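Local coordinates for protein bifunctional enzyme IspD/IspF (Campylobacter jejuni, PDB 1W55) that catalyses two steps of isoprenoid precursor biosynthesis, transferring the cytidylyl group of CTP to methylerythritol phosphate and cyclising a later intermediate to methylerythritol cyclodiphosphate with release of CMP, at residues I7-G12 / V51-N56; P32-A37 / T58-F63; N214-H219 / G354-S359. All coordinates share one frame; numbering follows the deposited sequence.

Interaction 1 (I7-G12 / V51-N56). With C (cytidine-5'-monophosphate), chain D.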
loop_
_atom_site.group_PDB
_atom_site.type_symbol
_atom_site.label_atom_id
_atom_site.label_comp_id
_atom_site.label_asym_id
_atom_site.label_seq_id
_atom_site.Cartn_x
_atom_site.Cartn_y
_atom_site.Cartn_z
ATOM N N ILE A 7 -36.907 5.899 3.289
ATOM C CA ILE A 7 -37.318 4.540 3.634
ATOM C C ILE A 7 -36.248 3.555 3.179
ATOM O O ILE A 7 -35.944 3.452 1.981
ATOM C CB ILE A 7 -38.689 4.165 3.015
ATOM C CG1 ILE A 7 -39.806 5.090 3.527
ATOM C CG2 ILE A 7 -39.017 2.692 3.305
ATOM C CD1 ILE A 7 -41.158 4.883 2.805
ATOM N N MET A 8 -35.663 2.851 4.146
ATOM C CA MET A 8 -34.709 1.783 3.857
ATOM C C MET A 8 -35.446 0.454 3.880
ATOM O O MET A 8 -36.086 0.101 4.869
ATOM C CB MET A 8 -33.554 1.779 4.871
ATOM C CG MET A 8 -32.695 3.050 4.881
ATOM S SD MET A 8 -31.902 3.448 3.294
ATOM C CE MET A 8 -30.833 2.000 3.059
ATOM N N LEU A 9 -35.360 -0.285 2.785
ATOM C CA LEU A 9 -36.086 -1.546 2.681
ATOM C C LEU A 9 -35.176 -2.702 3.097
ATOM O O LEU A 9 -34.248 -3.034 2.386
ATOM C CB LEU A 9 -36.630 -1.732 1.252
ATOM C CG LEU A 9 -37.730 -0.738 0.833
ATOM C CD1 LEU A 9 -38.037 -0.869 -0.629
ATOM C CD2 LEU A 9 -39.024 -0.916 1.656
ATOM N N ALA A 10 -35.460 -3.310 4.242
ATOM C CA ALA A 10 -34.543 -4.268 4.856
ATOM C C ALA A 10 -35.249 -5.500 5.418
ATOM O O ALA A 10 -34.665 -6.232 6.221
ATOM C CB ALA A 10 -33.737 -3.581 5.961
ATOM N N ALA A 11 -36.494 -5.728 5.001
ATOM C CA ALA A 11 -37.259 -6.886 5.469
ATOM C C ALA A 11 -37.158 -8.064 4.507
ATOM O O ALA A 11 -36.519 -7.978 3.462
ATOM C CB ALA A 11 -38.727 -6.505 5.716
ATOM N N GLY A 12 -37.793 -9.171 4.877
ATOM C CA GLY A 12 -37.774 -10.385 4.080
ATOM C C GLY A 12 -36.498 -11.193 4.250
ATOM O O GLY A 12 -35.465 -10.678 4.700
ATOM N N VAL A 51 -37.173 5.639 7.980
ATOM C CA VAL A 51 -37.897 4.405 8.263
ATOM C C VAL A 51 -37.121 3.200 7.740
ATOM O O VAL A 51 -36.557 3.236 6.650
ATOM C CB VAL A 51 -39.340 4.445 7.679
ATOM C CG1 VAL A 51 -40.117 3.159 8.013
ATOM C CG2 VAL A 51 -40.096 5.674 8.203
ATOM N N VAL A 52 -37.069 2.147 8.541
ATOM C CA VAL A 52 -36.466 0.886 8.123
ATOM C C VAL A 52 -37.503 -0.227 8.250
ATOM O O VAL A 52 -38.050 -0.450 9.326
ATOM C CB VAL A 52 -35.227 0.517 8.981
ATOM C CG1 VAL A 52 -34.585 -0.785 8.486
ATOM C CG2 VAL A 52 -34.204 1.651 9.001
ATOM N N THR A 53 -37.773 -0.926 7.152
ATOM C CA THR A 53 -38.650 -2.088 7.229
ATOM C C THR A 53 -37.820 -3.282 7.666
ATOM O O THR A 53 -36.670 -3.428 7.254
ATOM C CB THR A 53 -39.347 -2.376 5.888
ATOM O OG1 THR A 53 -38.375 -2.815 4.933
ATOM C CG2 THR A 53 -39.937 -1.108 5.283
ATOM N N SER A 54 -38.411 -4.139 8.493
ATOM C CA SER A 54 -37.647 -5.162 9.171
ATOM C C SER A 54 -38.477 -6.413 9.469
ATOM O O SER A 54 -39.674 -6.324 9.708
ATOM C CB SER A 54 -37.068 -4.584 10.472
ATOM O OG SER A 54 -36.234 -5.539 11.117
ATOM N N SER A 55 -37.812 -7.569 9.442
ATOM C CA SER A 55 -38.385 -8.843 9.885
ATOM C C SER A 55 -37.843 -9.220 11.259
ATOM O O SER A 55 -38.157 -10.296 11.776
ATOM C CB SER A 55 -38.034 -9.966 8.906
ATOM O OG SER A 55 -38.730 -9.805 7.691
ATOM N N ASN A 56 -37.006 -8.349 11.825
ATOM C CA ASN A 56 -36.367 -8.570 13.126
ATOM C C ASN A 56 -36.271 -7.258 13.903
ATOM O O ASN A 56 -35.162 -6.802 14.227
ATOM C CB ASN A 56 -34.952 -9.145 12.964
ATOM C CG ASN A 56 -34.855 -10.225 11.896
ATOM O OD1 ASN A 56 -34.698 -11.409 12.202
ATOM N ND2 ASN A 56 -34.910 -9.814 10.633
HETATM O OP3 C D . -34.247 -7.665 -4.553
HETATM P P C D . -35.529 -7.873 -3.783
HETATM O OP1 C D . -35.617 -9.240 -3.155
HETATM O OP2 C D . -36.776 -7.397 -4.493
HETATM O "O5'" C D . -35.372 -6.936 -2.481
HETATM C "C5'" C D . -35.198 -5.530 -2.580
HETATM C "C4'" C D . -35.203 -4.903 -1.186
HETATM O "O4'" C D . -36.509 -4.944 -0.597
HETATM C "C3'" C D . -34.269 -5.609 -0.222
HETATM O "O3'" C D . -33.527 -4.605 0.444
HETATM C "C2'" C D . -35.172 -6.331 0.754
HETATM O "O2'" C D . -34.620 -6.420 2.062
HETATM C "C1'" C D . -36.432 -5.480 0.724
HETATM N N1 C D . -37.615 -6.293 0.999
HETATM C C2 C D . -38.496 -5.871 2.009
HETATM O O2 C D . -38.265 -4.813 2.653
HETATM N N3 C D . -39.588 -6.620 2.266
HETATM C C4 C D . -39.834 -7.771 1.581
HETATM N N4 C D . -40.937 -8.511 1.868
HETATM C C5 C D . -38.967 -8.200 0.582
HETATM C C6 C D . -37.846 -7.429 0.305
HETATM O O HOH W 1 -35.078 -7.767 8.574
#

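Interaction 2 (P32-A37 / T58-F63)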
loop_
_atom_site.group_PDB
_atom_site.type_symbol
_atom_site.label_atom_id
_atom_site.label_comp_id
_atom_site.label_asym_id
_atom_site.label_seq_id
_atom_site.Cartn_x
_atom_site.Cartn_y
_atom_site.Cartn_z
ATOM N N PRO A 32 -23.648 -4.018 11.444
ATOM C CA PRO A 32 -24.379 -4.952 10.576
ATOM C C PRO A 32 -24.701 -4.214 9.273
ATOM O O PRO A 32 -24.808 -2.983 9.281
ATOM C CB PRO A 32 -25.645 -5.282 11.373
ATOM C CG PRO A 32 -25.769 -4.196 12.404
ATOM C CD PRO A 32 -24.394 -3.674 12.671
ATOM N N LEU A 33 -24.811 -4.954 8.177
ATOM C CA LEU A 33 -24.936 -4.377 6.830
ATOM C C LEU A 33 -26.081 -3.373 6.721
ATOM O O LEU A 33 -25.904 -2.327 6.125
ATOM C CB LEU A 33 -25.101 -5.496 5.781
ATOM C CG LEU A 33 -25.300 -5.084 4.313
ATOM C CD1 LEU A 33 -24.568 -6.038 3.379
ATOM C CD2 LEU A 33 -26.784 -4.960 3.930
ATOM N N TRP A 34 -27.235 -3.690 7.311
ATOM C CA TRP A 34 -28.440 -2.853 7.203
ATOM C C TRP A 34 -28.195 -1.505 7.856
ATOM O O TRP A 34 -28.647 -0.474 7.368
ATOM C CB TRP A 34 -29.676 -3.544 7.828
ATOM C CG TRP A 34 -29.603 -3.699 9.345
ATOM C CD1 TRP A 34 -29.159 -4.791 10.039
ATOM C CD2 TRP A 34 -30.000 -2.736 10.336
ATOM N NE1 TRP A 34 -29.252 -4.568 11.392
ATOM C CE2 TRP A 34 -29.751 -3.307 11.602
ATOM C CE3 TRP A 34 -30.525 -1.437 10.282
ATOM C CZ2 TRP A 34 -29.997 -2.625 12.796
ATOM C CZ3 TRP A 34 -30.770 -0.758 11.469
ATOM C CH2 TRP A 34 -30.505 -1.351 12.711
ATOM N N LEU A 35 -27.461 -1.521 8.966
ATOM C CA LEU A 35 -27.140 -0.294 9.687
ATOM C C LEU A 35 -26.076 0.499 8.927
ATOM O O LEU A 35 -26.201 1.711 8.769
ATOM C CB LEU A 35 -26.717 -0.602 11.130
ATOM C CG LEU A 35 -26.350 0.564 12.056
ATOM C CD1 LEU A 35 -27.511 1.601 12.200
ATOM C CD2 LEU A 35 -25.914 0.017 13.424
ATOM N N TYR A 36 -25.056 -0.189 8.419
ATOM C CA TYR A 36 -24.064 0.466 7.570
ATOM C C TYR A 36 -24.706 1.199 6.371
ATOM O O TYR A 36 -24.396 2.361 6.114
ATOM C CB TYR A 36 -23.014 -0.542 7.089
ATOM C CG TYR A 36 -21.845 0.092 6.377
ATOM C CD1 TYR A 36 -20.642 0.330 7.044
ATOM C CD2 TYR A 36 -21.938 0.457 5.026
ATOM C CE1 TYR A 36 -19.552 0.919 6.381
ATOM C CE2 TYR A 36 -20.865 1.040 4.355
ATOM C CZ TYR A 36 -19.677 1.273 5.037
ATOM O OH TYR A 36 -18.624 1.859 4.373
ATOM N N ALA A 37 -25.586 0.518 5.639
ATOM C CA ALA A 37 -26.261 1.128 4.477
ATOM C C ALA A 37 -27.137 2.325 4.859
ATOM O O ALA A 37 -27.129 3.351 4.167
ATOM C CB ALA A 37 -27.090 0.081 3.719
ATOM N N THR A 58 -37.118 -6.275 17.010
ATOM C CA THR A 58 -36.615 -6.379 18.380
ATOM C C THR A 58 -35.097 -6.323 18.380
ATOM O O THR A 58 -34.496 -5.530 19.110
ATOM C CB THR A 58 -37.095 -7.710 19.041
ATOM O OG1 THR A 58 -38.530 -7.752 19.081
ATOM C CG2 THR A 58 -36.700 -7.763 20.526
ATOM N N TYR A 59 -34.490 -7.162 17.545
ATOM C CA TYR A 59 -33.048 -7.211 17.415
ATOM C C TYR A 59 -32.465 -5.894 16.865
ATOM O O TYR A 59 -31.510 -5.359 17.434
ATOM C CB TYR A 59 -32.636 -8.408 16.557
ATOM C CG TYR A 59 -31.142 -8.637 16.517
ATOM C CD1 TYR A 59 -30.387 -8.731 17.702
ATOM C CD2 TYR A 59 -30.476 -8.747 15.302
ATOM C CE1 TYR A 59 -29.006 -8.922 17.656
ATOM C CE2 TYR A 59 -29.102 -8.949 15.247
ATOM C CZ TYR A 59 -28.374 -9.037 16.419
ATOM O OH TYR A 59 -27.013 -9.220 16.342
ATOM N N MET A 60 -33.048 -5.362 15.784
ATOM C CA MET A 60 -32.525 -4.155 15.142
ATOM C C MET A 60 -32.596 -2.923 16.030
ATOM O O MET A 60 -31.712 -2.062 15.968
ATOM C CB MET A 60 -33.249 -3.863 13.835
ATOM C CG MET A 60 -32.929 -4.840 12.731
ATOM S SD MET A 60 -33.561 -4.254 11.173
ATOM C CE MET A 60 -32.963 -5.574 10.070
ATOM N N LYS A 61 -33.652 -2.843 16.835
ATOM C CA LYS A 61 -33.839 -1.737 17.776
ATOM C C LYS A 61 -32.716 -1.635 18.814
ATOM O O LYS A 61 -32.471 -0.559 19.368
ATOM C CB LYS A 61 -35.180 -1.879 18.482
ATOM C CG LYS A 61 -36.335 -1.154 17.794
ATOM C CD LYS A 61 -37.632 -1.438 18.547
ATOM C CE LYS A 61 -38.729 -0.453 18.195
ATOM N NZ LYS A 61 -40.057 -0.927 18.697
ATOM N N LYS A 62 -32.034 -2.752 19.059
ATOM C CA LYS A 62 -30.918 -2.810 19.996
ATOM C C LYS A 62 -29.650 -2.146 19.475
ATOM O O LYS A 62 -28.664 -2.047 20.205
ATOM C CB LYS A 62 -30.622 -4.265 20.371
ATOM C CG LYS A 62 -31.682 -4.867 21.266
ATOM C CD LYS A 62 -31.378 -6.299 21.595
ATOM C CE LYS A 62 -32.423 -6.848 22.563
ATOM N NZ LYS A 62 -31.862 -7.972 23.375
ATOM N N PHE A 63 -29.684 -1.685 18.223
ATOM C CA PHE A 63 -28.497 -1.167 17.543
ATOM C C PHE A 63 -28.538 0.337 17.333
ATOM O O PHE A 63 -27.513 0.956 17.021
ATOM C CB PHE A 63 -28.308 -1.861 16.187
ATOM C CG PHE A 63 -27.788 -3.264 16.294
ATOM C CD1 PHE A 63 -28.636 -4.309 16.634
ATOM C CD2 PHE A 63 -26.441 -3.539 16.059
ATOM C CE1 PHE A 63 -28.157 -5.611 16.739
ATOM C CE2 PHE A 63 -25.950 -4.831 16.158
ATOM C CZ PHE A 63 -26.804 -5.871 16.497
#

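Interaction 3 (N214-H219 / G354-S359). With MG (magnesium ion), chain B.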
loop_
_atom_site.group_PDB
_atom_site.type_symbol
_atom_site.label_atom_id
_atom_site.label_comp_id
_atom_site.label_asym_id
_atom_site.label_seq_id
_atom_site.Cartn_x
_atom_site.Cartn_y
_atom_site.Cartn_z
ATOM N N ASN A 214 -21.023 -17.092 28.717
ATOM C CA ASN A 214 -20.946 -18.081 29.786
ATOM C C ASN A 214 -22.240 -18.888 29.862
ATOM O O ASN A 214 -23.282 -18.441 29.416
ATOM C CB ASN A 214 -20.565 -17.444 31.143
ATOM C CG ASN A 214 -21.631 -16.510 31.696
ATOM O OD1 ASN A 214 -22.778 -16.897 31.879
ATOM N ND2 ASN A 214 -21.240 -15.279 32.000
ATOM N N GLY A 215 -22.154 -20.088 30.409
ATOM C CA GLY A 215 -23.302 -20.942 30.560
ATOM C C GLY A 215 -23.093 -21.716 31.834
ATOM O O GLY A 215 -21.993 -22.208 32.114
ATOM N N PHE A 216 -24.143 -21.790 32.632
ATOM C CA PHE A 216 -24.105 -22.589 33.840
ATOM C C PHE A 216 -25.454 -23.255 33.986
ATOM O O PHE A 216 -26.497 -22.612 33.829
ATOM C CB PHE A 216 -23.773 -21.741 35.070
ATOM C CG PHE A 216 -23.614 -22.550 36.329
ATOM C CD1 PHE A 216 -22.420 -23.239 36.587
ATOM C CD2 PHE A 216 -24.664 -22.643 37.251
ATOM C CE1 PHE A 216 -22.271 -24.004 37.751
ATOM C CE2 PHE A 216 -24.526 -23.385 38.421
ATOM C CZ PHE A 216 -23.335 -24.079 38.673
ATOM N N ASP A 217 -25.418 -24.548 34.262
ATOM C CA ASP A 217 -26.622 -25.330 34.423
ATOM C C ASP A 217 -26.426 -26.448 35.430
ATOM O O ASP A 217 -25.317 -26.967 35.597
ATOM C CB ASP A 217 -27.071 -25.904 33.086
ATOM C CG ASP A 217 -28.579 -26.091 33.012
ATOM O OD1 ASP A 217 -29.307 -25.699 33.964
ATOM O OD2 ASP A 217 -29.120 -26.629 32.036
ATOM N N VAL A 218 -27.521 -26.787 36.103
ATOM C CA VAL A 218 -27.565 -27.803 37.146
ATOM C C VAL A 218 -28.741 -28.734 36.836
ATOM O O VAL A 218 -29.863 -28.270 36.585
ATOM C CB VAL A 218 -27.748 -27.152 38.558
ATOM C CG1 VAL A 218 -27.986 -28.203 39.651
ATOM C CG2 VAL A 218 -26.561 -26.290 38.915
ATOM N N HIS A 219 -28.468 -30.035 36.786
ATOM C CA HIS A 219 -29.529 -31.041 36.773
ATOM C C HIS A 219 -29.368 -31.944 37.990
ATOM O O HIS A 219 -28.282 -32.034 38.571
ATOM C CB HIS A 219 -29.521 -31.871 35.488
ATOM C CG HIS A 219 -29.918 -31.106 34.264
ATOM N ND1 HIS A 219 -30.280 -29.777 34.296
ATOM C CD2 HIS A 219 -29.995 -31.483 32.968
ATOM C CE1 HIS A 219 -30.555 -29.363 33.071
ATOM N NE2 HIS A 219 -30.384 -30.378 32.245
ATOM N N GLY A 354 -26.722 -33.947 42.463
ATOM C CA GLY A 354 -26.842 -33.394 41.128
ATOM C C GLY A 354 -25.486 -33.136 40.520
ATOM O O GLY A 354 -24.450 -33.451 41.118
ATOM N N MET A 355 -25.489 -32.582 39.317
ATOM C CA MET A 355 -24.245 -32.146 38.699
ATOM C C MET A 355 -24.405 -30.813 37.969
ATOM O O MET A 355 -25.509 -30.453 37.531
ATOM C CB MET A 355 -23.635 -33.249 37.822
ATOM C CG MET A 355 -24.224 -33.425 36.441
ATOM S SD MET A 355 -23.152 -34.488 35.388
ATOM C CE MET A 355 -22.682 -33.460 34.331
ATOM N N ALA A 356 -23.301 -30.087 37.844
ATOM C CA ALA A 356 -23.334 -28.791 37.192
ATOM C C ALA A 356 -22.317 -28.728 36.060
ATOM O O ALA A 356 -21.329 -29.472 36.051
ATOM C CB ALA A 356 -23.092 -27.678 38.214
ATOM N N VAL A 357 -22.576 -27.854 35.093
ATOM C CA VAL A 357 -21.666 -27.651 33.974
ATOM C C VAL A 357 -21.438 -26.150 33.721
ATOM O O VAL A 357 -22.391 -25.388 33.526
ATOM C CB VAL A 357 -22.155 -28.364 32.689
ATOM C CG1 VAL A 357 -21.182 -28.114 31.553
ATOM C CG2 VAL A 357 -22.342 -29.899 32.921
ATOM N N LEU A 358 -20.170 -25.742 33.758
ATOM C CA LEU A 358 -19.763 -24.393 33.377
ATOM C C LEU A 358 -19.202 -24.409 31.953
ATOM O O LEU A 358 -18.299 -25.204 31.646
ATOM C CB LEU A 358 -18.707 -23.857 34.353
ATOM C CG LEU A 358 -18.095 -22.484 34.020
ATOM C CD1 LEU A 358 -19.133 -21.360 34.208
ATOM C CD2 LEU A 358 -16.823 -22.215 34.850
ATOM N N SER A 359 -19.725 -23.532 31.098
ATOM C CA SER A 359 -19.272 -23.389 29.714
ATOM C C SER A 359 -18.771 -21.980 29.426
ATOM O O SER A 359 -19.334 -21.007 29.924
ATOM C CB SER A 359 -20.402 -23.708 28.721
ATOM O OG SER A 359 -20.898 -25.022 28.899
HETATM MG MG MG B . -31.267 -24.740 34.270
HETATM O O HOH W 2 -31.654 -26.096 32.600
HETATM O O HOH W 3 -31.474 -25.978 36.016
HETATM O O HOH W 4 -30.855 -23.463 32.745
#

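Interaction 1 (I7-G12 / V51-N56)
Ala-11 and Thr-53, which touch each other CB to OG1, both reach O2 of the flat cytosine base of bound CMP. Thr-53 OG1 lies nearly level with the base plane and donates to O2 at 3.0 Å. Ala-11 N stands well above that plane and gives O2 a second bond of 3.1 Å. Ala-11 CB is on the same side of the base, 3.6 Å from N3, and the Gly-12 backbone passes there too. The ribose is held by main-chain oxygens: O3' donates to Leu-9 O (2.6 Å) and O2' to Ala-11 O (2.8 Å). Thr-53 OG1 sits between its own backbone N and carbonyl carbon (chi1 68°). From there it also accepts from Ala-10 N at 3.0 Å, so one hydroxyl joins the base to the backbone at Ala-10. Gly-12 N is tied to Ser-55 OG, and a water joins Ala-10 O to Ser-55 N and Asn-56 ND2. Upstream the strands pair in parallel, with a short, straight bond from Met-8 N to Val-51 O (2.7 Å). Met-8 CB and Ala-10 CB rest on the methyls of Val-52. Strand 4-9 runs between 50-54 and 91-96 in the parallel part of the cytidylyltransferase sheet, and strand 68-71 flanks 50-54. Helix 76-84 packs on Ile-7, Leu-9 and Val-51.

Interaction 2 (P32-A37 / T58-F63)
A Met-aromatic contact between Met-60 and Trp-34 joins two helices of the cytidylyltransferase domain, 33-42 and 57-61. No hydrogen bond crosses between the segments; the contact between them is apolar and aromatic. The Met-60 side chain is extended beyond CG and lies over one face of the indole. SD is 4.0 Å from the centroid of the six-membered ring, only 14° off its normal. CE is 3.9 Å from the centroid of the five-membered ring, a CH-pi contact. The two side chains run antiparallel, which puts the root of each near the tip of the other: Met-60 CB meets Trp-34 CZ2 at 3.6 Å, and Met-60 CE lies near Trp-34 CG. Leu-35 CB sits over the centre of the opposite indole face, 3.8 Å above the plane, so the ring is packed on both sides.

Phe-63 fills the other half of the contact. Its CB touches Trp-34 CZ2 (3.9 Å) and is near Leu-35 CD2, and its CD2 meets Pro-32 CG at 3.8 Å. The Pro-32 and Phe-63 side chains cross obliquely. Phe-63 CE1 lies 3.4 Å above the Tyr-59 ring plane, toward the rim. The Phe-63 ring also stacks on Phe-334 of a neighbouring subunit, so the contact borders a subunit interface. Pro-32 ends strand 31-32 and stands at the N-cap position of helix 33-42. Strand 68-71 lends Phe-69 against Met-60, and strand 27-28 lends Arg-27 against Phe-63.

Interaction 3 (N214-H219 / G354-S359)
Gly-215 to His-219 and Met-355 to Ser-359 pair as antiparallel strands in the mixed sheet of the IspF (YgbB-family) domain. Six backbone hydrogen bonds join the two strands. They come in three hydrogen-bonded pairs: Gly-215 with Ser-359, Asp-217 with Val-357, and His-219 with Met-355. Val-357 N to Asp-217 O is 2.9 Å. At the non-hydrogen-bonded pairs the CA atoms touch carbonyl oxygens, as with Ala-356 CA and Asp-217 O at 3.1 Å.

Apolar contacts lie on the face of Phe-216, Val-218, Ala-356 and Leu-358. Phe-216 CZ meets Ala-356 CB at 3.6 Å, and Val-218 CG2 meets that same methyl at 3.8 Å. Phe-216 lines the geranyl diphosphate pocket. Leu-358 packs on Leu-358 of two neighbouring subunits, consistent with the threefold core of IspF trimers.

The other face, beside helix 248-260, carries Asp-217, His-219 and Ser-359 along with Met-355 and Val-357. Ser-359 OG bonds to Ser-252 of that helix. His-219 NE2 bonds to His-251, and its ring stacks on His-243. As in related enzymes, Asp-217 and His-219 probably contribute to a divalent-metal site and to the substrate site.

A magnesium ion is seen at Asp-217. Its OD1 holds the ion at 2.2 Å, three waters add to the shell, and Thr-341 of a neighbouring subunit binds the same ion. One of these waters also donates to Asp-217 OD2 (2.7 Å), so both carboxylate oxygens are engaged. The imidazole of His-219 is tied to its own strand: ND1 donates to Val-218 O at 2.8 Å, with the acceptor close to the ring plane and the donor above the carbonyl plane.

Interactions 1 and 2 belong to the cytidylyltransferase domain, and interaction 3 to the cyclodiphosphate synthase domain. The first two have centres 10 Å apart and touch. Their segments alternate along the chain, since helix 33-42, strand 50-54 and helix 57-61 follow one another. Thus the helix packing lies directly beside the CMP-binding segments. Interaction 3 comes later in the chain. Its centre is 39 Å from that of interaction 1 and 33 Å from that of interaction 2, and it lies in a separate sheet. The two activities therefore have separate sites in one chain. Interactions 2 and 3 both touch the same neighbouring subunit, which places both domains in the hexamer's contacts.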